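Local coordinates for protein leucine aminopeptidase 2 (Saccharomyces cerevisiae, PDB 2XQ0) that trims amino acids from the N-termini of di- and tripeptides as a zinc-dependent M1 aminopeptidase and has weak epoxide hydrolase activity, at residues S20-Y25 with G98-I103; G138-F143 with S173-V178; L330-I335 with H345-I350. All blocks are in the same frame, centred on the assembly; numbering follows the deposited sequence.

Interaction 1 of 3, residues S20-Y25 with G98-I103; sequences STLSNY and GSRLVI
Leu22 and Arg100 face each other with their side chains running obliquely: the backbone oxygen of the leucine takes a bond from the guanidinium group, while its side chain lies against the arginine chain. The polar half is a single hydrogen bond, from Arg100 NE to Leu22 O at 2.9 Å, with an N-H...O angle of 164°. The carbonyl oxygen lies at the edge of the guanidinium group, close to its plane, and the donor in turn sits in the carbonyl plane on a lone pair. The Arg100 chain leaves its backbone with CG anti to N (chi1 179°) and then bends at chi3, the turn that swings NE onto this oxygen. The aliphatic contact lies beside it, Leu22 CB and CD1 each 4.1 Å from Arg100 CB. The methyl CD2 of Leu22 rests against the guanidinium nitrogen Arg100 NH2 at 3.8 Å, while CD1 also lies 3.5 Å from Gly98 O. Behind Leu22 an ST turn shapes the loop, Thr21 OG1 accepting from Ser23 N at 3.0 Å. The contact thus ties the loop that leads into strand 28-40 to the chain that runs into strand 101-104, near one margin of the large mixed sheet of the M1 N-terminal domain. Replacing Arg100 by an alanine would probably leave the Leu22 carbonyl without this donor, uncover the leucine branches and deprive Glu91 of its salt-bridge mate. That salt bridge, made through NH1, is a second hold on the guanidinium group and probably helps fix its rotation. Asp70 also holds the loop, accepting from Leu22 N.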
loop_
_atom_site.group_PDB
_atom_site.type_symbol
_atom_site.label_atom_id
_atom_site.label_comp_id
_atom_site.label_asym_id
_atom_site.label_seq_id
_atom_site.Cartn_x
_atom_site.Cartn_y
_atom_site.Cartn_z
ATOM N N SER A 20 -9.974 11.818 12.415
ATOM C CA SER A 20 -8.769 12.314 11.741
ATOM C C SER A 20 -9.053 13.465 10.787
ATOM O O SER A 20 -8.146 13.912 10.087
ATOM C CB SER A 20 -8.084 11.191 10.947
ATOM O OG SER A 20 -7.628 10.164 11.810
ATOM N N THR A 21 -10.301 13.932 10.728
ATOM C CA THR A 21 -10.617 15.096 9.883
ATOM C C THR A 21 -11.035 16.282 10.747
ATOM O O THR A 21 -11.645 16.117 11.803
ATOM C CB THR A 21 -11.719 14.804 8.846
ATOM O OG1 THR A 21 -11.983 15.978 8.075
ATOM C CG2 THR A 21 -12.996 14.390 9.516
ATOM N N LEU A 22 -10.702 17.481 10.288
ATOM C CA LEU A 22 -11.119 18.706 10.961
ATOM C C LEU A 22 -12.370 19.258 10.279
ATOM O O LEU A 22 -12.892 20.306 10.662
ATOM C CB LEU A 22 -9.992 19.738 10.903
ATOM C CG LEU A 22 -8.694 19.312 11.587
ATOM C CD1 LEU A 22 -7.623 20.392 11.470
ATOM C CD2 LEU A 22 -8.959 18.974 13.043
ATOM N N SER A 23 -12.834 18.561 9.250
ATOM C CA SER A 23 -13.956 19.041 8.447
ATOM C C SER A 23 -15.291 18.743 9.132
ATOM O O SER A 23 -15.360 17.898 10.023
ATOM C CB SER A 23 -13.935 18.420 7.053
ATOM O OG SER A 23 -14.365 17.072 7.097
ATOM N N ASN A 24 -16.352 19.442 8.741
ATOM C CA ASN A 24 -17.655 19.092 9.307
ATOM C C ASN A 24 -18.474 18.327 8.286
ATOM O O ASN A 24 -19.548 18.748 7.858
ATOM C CB ASN A 24 -18.398 20.293 9.914
ATOM C CG ASN A 24 -18.574 21.463 8.949
ATOM O OD1 ASN A 24 -18.065 21.474 7.826
ATOM N ND2 ASN A 24 -19.300 22.471 9.411
ATOM N N TYR A 25 -17.940 17.177 7.912
ATOM C CA TYR A 25 -18.470 16.427 6.789
ATOM C C TYR A 25 -19.851 15.831 7.039
ATOM O O TYR A 25 -20.604 15.599 6.092
ATOM C CB TYR A 25 -17.497 15.321 6.390
ATOM C CG TYR A 25 -17.384 14.196 7.394
ATOM C CD1 TYR A 25 -18.108 13.017 7.228
ATOM C CD2 TYR A 25 -16.570 14.314 8.517
ATOM C CE1 TYR A 25 -17.996 11.969 8.136
ATOM C CE2 TYR A 25 -16.462 13.279 9.435
ATOM C CZ TYR A 25 -17.164 12.103 9.223
ATOM O OH TYR A 25 -17.043 11.069 10.118
ATOM N N GLY A 98 -3.501 19.174 10.714
ATOM C CA GLY A 98 -3.389 20.294 9.789
ATOM C C GLY A 98 -4.133 21.574 10.166
ATOM O O GLY A 98 -4.395 21.853 11.348
ATOM N N SER A 99 -4.477 22.365 9.144
ATOM C CA SER A 99 -5.050 23.692 9.343
ATOM C C SER A 99 -6.487 23.709 8.857
ATOM O O SER A 99 -6.748 23.576 7.674
ATOM C CB SER A 99 -4.240 24.752 8.576
ATOM O OG SER A 99 -2.892 24.793 9.019
ATOM N N ARG A 100 -7.431 23.883 9.767
ATOM C CA ARG A 100 -8.828 23.906 9.363
ATOM C C ARG A 100 -9.121 25.174 8.567
ATOM O O ARG A 100 -8.724 26.264 8.961
ATOM C CB ARG A 100 -9.740 23.829 10.592
ATOM C CG ARG A 100 -11.227 23.880 10.257
ATOM C CD ARG A 100 -12.084 23.935 11.542
ATOM N NE ARG A 100 -12.198 22.635 12.198
ATOM C CZ ARG A 100 -11.789 22.379 13.436
ATOM N NH1 ARG A 100 -11.234 23.333 14.160
ATOM N NH2 ARG A 100 -11.937 21.164 13.954
ATOM N N LEU A 101 -9.831 25.030 7.451
ATOM C CA LEU A 101 -10.260 26.173 6.663
ATOM C C LEU A 101 -11.720 26.414 6.987
ATOM O O LEU A 101 -12.541 25.516 6.856
ATOM C CB LEU A 101 -10.113 25.887 5.167
ATOM C CG LEU A 101 -10.871 26.805 4.203
ATOM C CD1 LEU A 101 -10.353 28.265 4.283
ATOM C CD2 LEU A 101 -10.766 26.268 2.765
ATOM N N VAL A 102 -12.045 27.631 7.399
ATOM C CA VAL A 102 -13.385 27.929 7.890
ATOM C C VAL A 102 -14.050 28.910 6.939
ATOM O O VAL A 102 -13.508 29.981 6.661
ATOM C CB VAL A 102 -13.321 28.540 9.283
ATOM C CG1 VAL A 102 -14.713 29.009 9.727
ATOM C CG2 VAL A 102 -12.715 27.520 10.269
ATOM N N ILE A 103 -15.215 28.538 6.430
ATOM C CA ILE A 103 -15.878 29.332 5.408
ATOM C C ILE A 103 -17.285 29.673 5.865
ATOM O O ILE A 103 -18.014 28.809 6.333
ATOM C CB ILE A 103 -15.958 28.571 4.060
ATOM C CG1 ILE A 103 -14.560 28.194 3.568
ATOM C CG2 ILE A 103 -16.678 29.424 3.012
ATOM C CD1 ILE A 103 -14.547 27.126 2.446
#

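Interaction 2 of 3, residues G138-F143 with S173-V178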
loop_
_atom_site.group_PDB
_atom_site.type_symbol
_atom_site.label_atom_id
_atom_site.label_comp_id
_atom_site.label_asym_id
_atom_site.label_seq_id
_atom_site.Cartn_x
_atom_site.Cartn_y
_atom_site.Cartn_z
ATOM N N GLY A 138 15.471 11.983 -18.528
ATOM C CA GLY A 138 15.925 13.327 -18.866
ATOM C C GLY A 138 14.953 14.493 -18.723
ATOM O O GLY A 138 15.321 15.640 -18.979
ATOM N N LYS A 139 13.719 14.225 -18.312
ATOM C CA LYS A 139 12.750 15.305 -18.120
ATOM C C LYS A 139 12.219 15.310 -16.684
ATOM O O LYS A 139 12.379 14.324 -15.968
ATOM C CB LYS A 139 11.610 15.191 -19.136
ATOM C CG LYS A 139 12.056 15.361 -20.588
ATOM C CD LYS A 139 10.863 15.317 -21.534
ATOM C CE LYS A 139 11.288 15.160 -22.987
ATOM N NZ LYS A 139 10.110 14.952 -23.881
ATOM N N PRO A 140 11.614 16.433 -16.251
ATOM C CA PRO A 140 11.096 16.522 -14.883
ATOM C C PRO A 140 9.840 15.673 -14.710
ATOM O O PRO A 140 9.243 15.244 -15.687
ATOM C CB PRO A 140 10.746 18.010 -14.733
ATOM C CG PRO A 140 10.434 18.445 -16.110
ATOM C CD PRO A 140 11.380 17.678 -17.002
ATOM N N TYR A 141 9.419 15.475 -13.467
ATOM C CA TYR A 141 8.370 14.510 -13.174
ATOM C C TYR A 141 7.803 14.840 -11.818
ATOM O O TYR A 141 8.515 15.342 -10.945
ATOM C CB TYR A 141 8.984 13.106 -13.143
ATOM C CG TYR A 141 8.020 11.924 -13.142
ATOM C CD1 TYR A 141 7.417 11.488 -11.966
ATOM C CD2 TYR A 141 7.777 11.204 -14.306
ATOM C CE1 TYR A 141 6.581 10.389 -11.949
ATOM C CE2 TYR A 141 6.944 10.107 -14.304
ATOM C CZ TYR A 141 6.342 9.705 -13.122
ATOM O OH TYR A 141 5.505 8.614 -13.121
ATOM N N VAL A 142 6.519 14.570 -11.635
ATOM C CA VAL A 142 5.910 14.737 -10.331
ATOM C C VAL A 142 4.839 13.669 -10.176
ATOM O O VAL A 142 4.214 13.262 -11.156
ATOM C CB VAL A 142 5.286 16.125 -10.198
ATOM C CG1 VAL A 142 4.242 16.323 -11.305
ATOM C CG2 VAL A 142 4.678 16.355 -8.799
ATOM N N PHE A 143 4.645 13.190 -8.953
ATOM C CA PHE A 143 3.544 12.252 -8.688
ATOM C C PHE A 143 3.048 12.463 -7.280
ATOM O O PHE A 143 3.789 12.951 -6.428
ATOM C CB PHE A 143 3.981 10.798 -8.901
ATOM C CG PHE A 143 5.005 10.314 -7.909
ATOM C CD1 PHE A 143 4.614 9.741 -6.706
ATOM C CD2 PHE A 143 6.355 10.439 -8.176
ATOM C CE1 PHE A 143 5.575 9.305 -5.798
ATOM C CE2 PHE A 143 7.305 9.992 -7.289
ATOM C CZ PHE A 143 6.921 9.433 -6.100
ATOM N N SER A 173 -0.461 20.929 -18.136
ATOM C CA SER A 173 0.945 20.602 -17.892
ATOM C C SER A 173 1.722 20.658 -19.199
ATOM O O SER A 173 1.171 20.362 -20.256
ATOM C CB SER A 173 1.068 19.193 -17.298
ATOM O OG SER A 173 2.422 18.881 -16.988
ATOM N N PRO A 174 3.012 21.030 -19.140
ATOM C CA PRO A 174 3.806 20.962 -20.373
ATOM C C PRO A 174 4.249 19.545 -20.705
ATOM O O PRO A 174 4.927 19.366 -21.707
ATOM C CB PRO A 174 5.023 21.837 -20.059
ATOM C CG PRO A 174 5.145 21.786 -18.573
ATOM C CD PRO A 174 3.746 21.675 -18.035
ATOM N N LEU A 175 3.885 18.568 -19.868
ATOM C CA LEU A 175 4.201 17.151 -20.097
ATOM C C LEU A 175 2.947 16.296 -19.872
ATOM O O LEU A 175 2.022 16.735 -19.195
ATOM C CB LEU A 175 5.311 16.693 -19.142
ATOM C CG LEU A 175 6.706 17.308 -19.318
ATOM C CD1 LEU A 175 7.613 17.003 -18.135
ATOM C CD2 LEU A 175 7.351 16.818 -20.613
ATOM N N PRO A 176 2.906 15.092 -20.454
ATOM C CA PRO A 176 1.786 14.158 -20.251
ATOM C C PRO A 176 1.329 13.997 -18.778
ATOM O O PRO A 176 2.124 14.062 -17.841
ATOM C CB PRO A 176 2.339 12.845 -20.810
ATOM C CG PRO A 176 3.243 13.301 -21.970
ATOM C CD PRO A 176 3.863 14.598 -21.473
ATOM N N VAL A 177 0.030 13.816 -18.595
ATOM C CA VAL A 177 -0.564 13.686 -17.271
ATOM C C VAL A 177 -1.392 12.421 -17.249
ATOM O O VAL A 177 -2.126 12.136 -18.201
ATOM C CB VAL A 177 -1.527 14.864 -16.936
ATOM C CG1 VAL A 177 -2.289 14.611 -15.620
ATOM C CG2 VAL A 177 -0.790 16.189 -16.881
ATOM N N VAL A 178 -1.271 11.660 -16.173
ATOM C CA VAL A 178 -2.262 10.634 -15.891
ATOM C C VAL A 178 -2.962 10.964 -14.577
ATOM O O VAL A 178 -2.412 11.670 -13.725
ATOM C CB VAL A 178 -1.669 9.232 -15.856
ATOM C CG1 VAL A 178 -0.986 8.916 -17.192
ATOM C CG2 VAL A 178 -0.697 9.103 -14.693
#
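Leu175 turns CG beside its own backbone N, anti to the carbonyl carbon, and chi1 -66° with chi2 167° brings CD1 to Pro140 and CD2 to Lys139. The branches divide the work. CD1 meets the proline, 3.8 Å from Pro140 CG, with the two side chains crossing at about a right angle; the same methyl also lies 3.4 Å from Pro140 O, so it touches ring and carbonyl together. CD2 instead meets the lysine, 3.9 Å from Lys139 CD. Extended beyond CG, the Lys139 chain passes obliquely across the leucine, which is touched by a methylene of the shaft rather than by the ammonium group. The meeting is therefore a small apolar one at the surface, in which the lysine's methylene shaft covers part of the leucine. Pro140 also packs on Phe41 and Ser132 from nearby loops. Both segments run into strands of one four-stranded antiparallel sheet: residues 138-143 lead into strand 141-144, and residues 173-178 lead into the edge strand 177-179. Strand 209-211 lies between them, with Ser211 bonded through its backbone to Val142 and through its side chain to Pro176 O.

Interaction 3 of 3, residues L330-I335 with H345-I350; sequences LERRII and HFSALI
A buried polar contact between consecutive helices, Arg332 reaching across to Ser347 and Ala348, joins helix 321-339 to helix 341-360 in the catalytic domain. The local axes come within 10.0 Å and their directions differ by 145°, an antiparallel pairing, and a long side chain bridges the gap. Arg332 runs extended from CG to NE and donates from NE to Ser347 OG at 2.8 Å. The bond is bent, with an N-H...O angle of 136°, in part because the hydroxyl oxygen is tilted out of the guanidinium plane. Rotation of the Ser347 hydroxyl away from its own amide nitrogen (chi1 170°) points OG at the arginine. The guanidinium group lays one face over the backbone of the second helix: Ser347 O sits 3.1 Å above its plane and Ala348 CA 3.7 Å above it, both offset toward the rim. A water joins the same groups, donating to Ser347 O at 2.8 Å and accepting a weak bond from Arg332 NH2 at 3.2 Å. The two helices form a helical hairpin in the zinc-peptidase domain. The first helix of the hairpin, 321-339, carries Glu324, the glutamate that completes the zinc site with the histidines of the HExxH motif. Glu331, next to Arg332, hydrogen-bonds through OE1 to ND1 of the zinc ligand His301, a second-shell link, and Arg332 itself comes within about 7 Å of the proton donor Tyr390, measured between side chains. The arginine has further partners on helix 388-403, a salt bridge to Glu391 and a cation-pi contact with Phe394. On the apolar side, Ile335 CD1 packs against Ser347 CB at 3.7 Å.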
loop_
_atom_site.group_PDB
_atom_site.type_symbol
_atom_site.label_atom_id
_atom_site.label_comp_id
_atom_site.label_asym_id
_atom_site.label_seq_id
_atom_site.Cartn_x
_atom_site.Cartn_y
_atom_site.Cartn_z
ATOM N N LEU A 330 -8.742 -11.234 -0.588
ATOM C CA LEU A 330 -9.100 -11.348 -2.001
ATOM C C LEU A 330 -7.906 -11.643 -2.928
ATOM O O LEU A 330 -8.002 -12.489 -3.796
ATOM C CB LEU A 330 -9.856 -10.103 -2.471
ATOM C CG LEU A 330 -11.233 -9.950 -1.814
ATOM C CD1 LEU A 330 -11.847 -8.575 -2.138
ATOM C CD2 LEU A 330 -12.174 -11.102 -2.221
ATOM N N GLU A 331 -6.795 -10.942 -2.725
ATOM C CA GLU A 331 -5.545 -11.155 -3.452
ATOM C C GLU A 331 -5.153 -12.630 -3.412
ATOM O O GLU A 331 -4.846 -13.237 -4.437
ATOM C CB GLU A 331 -4.440 -10.323 -2.785
ATOM C CG GLU A 331 -3.004 -10.573 -3.265
ATOM C CD GLU A 331 -1.969 -9.899 -2.351
ATOM O OE1 GLU A 331 -2.359 -9.213 -1.363
ATOM O OE2 GLU A 331 -0.757 -10.059 -2.624
ATOM N N ARG A 332 -5.160 -13.202 -2.211
ATOM C CA ARG A 332 -4.805 -14.598 -2.028
ATOM C C ARG A 332 -5.834 -15.564 -2.634
ATOM O O ARG A 332 -5.461 -16.630 -3.088
ATOM C CB ARG A 332 -4.452 -14.908 -0.581
ATOM C CG ARG A 332 -3.154 -14.205 -0.172
ATOM C CD ARG A 332 -2.765 -14.446 1.251
ATOM N NE ARG A 332 -1.539 -13.711 1.530
ATOM C CZ ARG A 332 -1.196 -13.232 2.719
ATOM N NH1 ARG A 332 -1.990 -13.406 3.773
ATOM N NH2 ARG A 332 -0.067 -12.560 2.846
ATOM N N ARG A 333 -7.104 -15.181 -2.690
ATOM C CA ARG A 333 -8.077 -15.976 -3.464
ATOM C C ARG A 333 -7.737 -15.967 -4.982
ATOM O O ARG A 333 -7.857 -16.986 -5.675
ATOM C CB ARG A 333 -9.504 -15.462 -3.222
ATOM C CG ARG A 333 -10.062 -15.755 -1.820
ATOM C CD ARG A 333 -10.303 -17.264 -1.576
ATOM N NE ARG A 333 -11.154 -17.828 -2.626
ATOM C CZ ARG A 333 -12.481 -17.749 -2.626
ATOM N NH1 ARG A 333 -13.127 -17.153 -1.627
ATOM N NH2 ARG A 333 -13.165 -18.265 -3.628
ATOM N N ILE A 334 -7.304 -14.821 -5.501
ATOM C CA ILE A 334 -6.949 -14.726 -6.921
ATOM C C ILE A 334 -5.784 -15.654 -7.244
ATOM O O ILE A 334 -5.870 -16.487 -8.150
ATOM C CB ILE A 334 -6.635 -13.278 -7.340
ATOM C CG1 ILE A 334 -7.922 -12.443 -7.321
ATOM C CG2 ILE A 334 -6.000 -13.223 -8.716
ATOM C CD1 ILE A 334 -7.669 -10.932 -7.251
ATOM N N ILE A 335 -4.703 -15.550 -6.477
ATOM C CA ILE A 335 -3.543 -16.366 -6.760
ATOM C C ILE A 335 -3.839 -17.837 -6.482
ATOM O O ILE A 335 -3.282 -18.723 -7.121
ATOM C CB ILE A 335 -2.260 -15.899 -5.985
ATOM C CG1 ILE A 335 -2.251 -16.411 -4.553
ATOM C CG2 ILE A 335 -2.079 -14.379 -6.071
ATOM C CD1 ILE A 335 -1.081 -15.884 -3.712
ATOM N N HIS A 345 -1.674 -20.699 0.320
ATOM C CA HIS A 345 -1.218 -20.973 1.672
ATOM C C HIS A 345 0.230 -20.547 1.886
ATOM O O HIS A 345 0.587 -20.065 2.955
ATOM C CB HIS A 345 -1.401 -22.457 1.990
ATOM C CG HIS A 345 -2.823 -22.830 2.268
ATOM N ND1 HIS A 345 -3.226 -23.387 3.460
ATOM C CD2 HIS A 345 -3.943 -22.675 1.529
ATOM C CE1 HIS A 345 -4.531 -23.588 3.434
ATOM N NE2 HIS A 345 -4.991 -23.159 2.272
ATOM N N PHE A 346 1.076 -20.734 0.876
ATOM C CA PHE A 346 2.463 -20.265 0.978
ATOM C C PHE A 346 2.474 -18.753 1.205
ATOM O O PHE A 346 3.206 -18.225 2.031
ATOM C CB PHE A 346 3.245 -20.617 -0.299
ATOM C CG PHE A 346 4.677 -20.143 -0.282
ATOM C CD1 PHE A 346 5.625 -20.779 0.509
ATOM C CD2 PHE A 346 5.067 -19.050 -1.029
ATOM C CE1 PHE A 346 6.934 -20.338 0.536
ATOM C CE2 PHE A 346 6.379 -18.613 -1.012
ATOM C CZ PHE A 346 7.313 -19.250 -0.230
ATOM N N SER A 347 1.655 -18.040 0.457
ATOM C CA SER A 347 1.600 -16.585 0.618
ATOM C C SER A 347 1.161 -16.220 2.057
ATOM O O SER A 347 1.707 -15.293 2.663
ATOM C CB SER A 347 0.676 -15.986 -0.460
ATOM O OG SER A 347 0.400 -14.620 -0.215
ATOM N N ALA A 348 0.221 -16.978 2.622
ATOM C CA ALA A 348 -0.281 -16.705 3.975
ATOM C C ALA A 348 0.796 -16.980 5.005
ATOM O O ALA A 348 0.846 -16.337 6.053
ATOM C CB ALA A 348 -1.506 -17.574 4.279
ATOM N N LEU A 349 1.653 -17.949 4.708
ATOM C CA LEU A 349 2.731 -18.343 5.613
ATOM C C LEU A 349 3.775 -17.266 5.686
ATOM O O LEU A 349 4.320 -17.004 6.748
ATOM C CB LEU A 349 3.421 -19.618 5.125
ATOM C CG LEU A 349 2.789 -20.978 5.380
ATOM C CD1 LEU A 349 3.553 -22.035 4.586
ATOM C CD2 LEU A 349 2.791 -21.308 6.864
ATOM N N ILE A 350 4.098 -16.676 4.541
ATOM C CA ILE A 350 5.032 -15.560 4.545
ATOM C C ILE A 350 4.394 -14.391 5.302
ATOM O O ILE A 350 5.055 -13.745 6.096
ATOM C CB ILE A 350 5.424 -15.096 3.128
ATOM C CG1 ILE A 350 5.971 -16.252 2.277
ATOM C CG2 ILE A 350 6.419 -13.938 3.210
ATOM C CD1 ILE A 350 7.047 -17.052 2.940
HETATM O O HOH W 1 2.816 -13.051 1.454
#

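How the interactions relate
The three contacts follow one another in series along the chain, each closing before the next opens. Interactions 1 and 2 belong to the M1 N-terminal domain yet involve different sheets: the first lies by the large mixed sheet, the second at the four-stranded antiparallel one, and their centres are 31 Å apart. Interaction 3 is all-helical, in the zinc-peptidase domain, with its centre 39 Å from that of interaction 1 and 36 Å from that of interaction 2, on the opposite side of the chain's centre from both. None touches another. The first two join loop residues at the margins of beta sheets, whereas interaction 3 lies near the catalytic centre, the Arg332 side chain being about 8 Å from the bound bestatin.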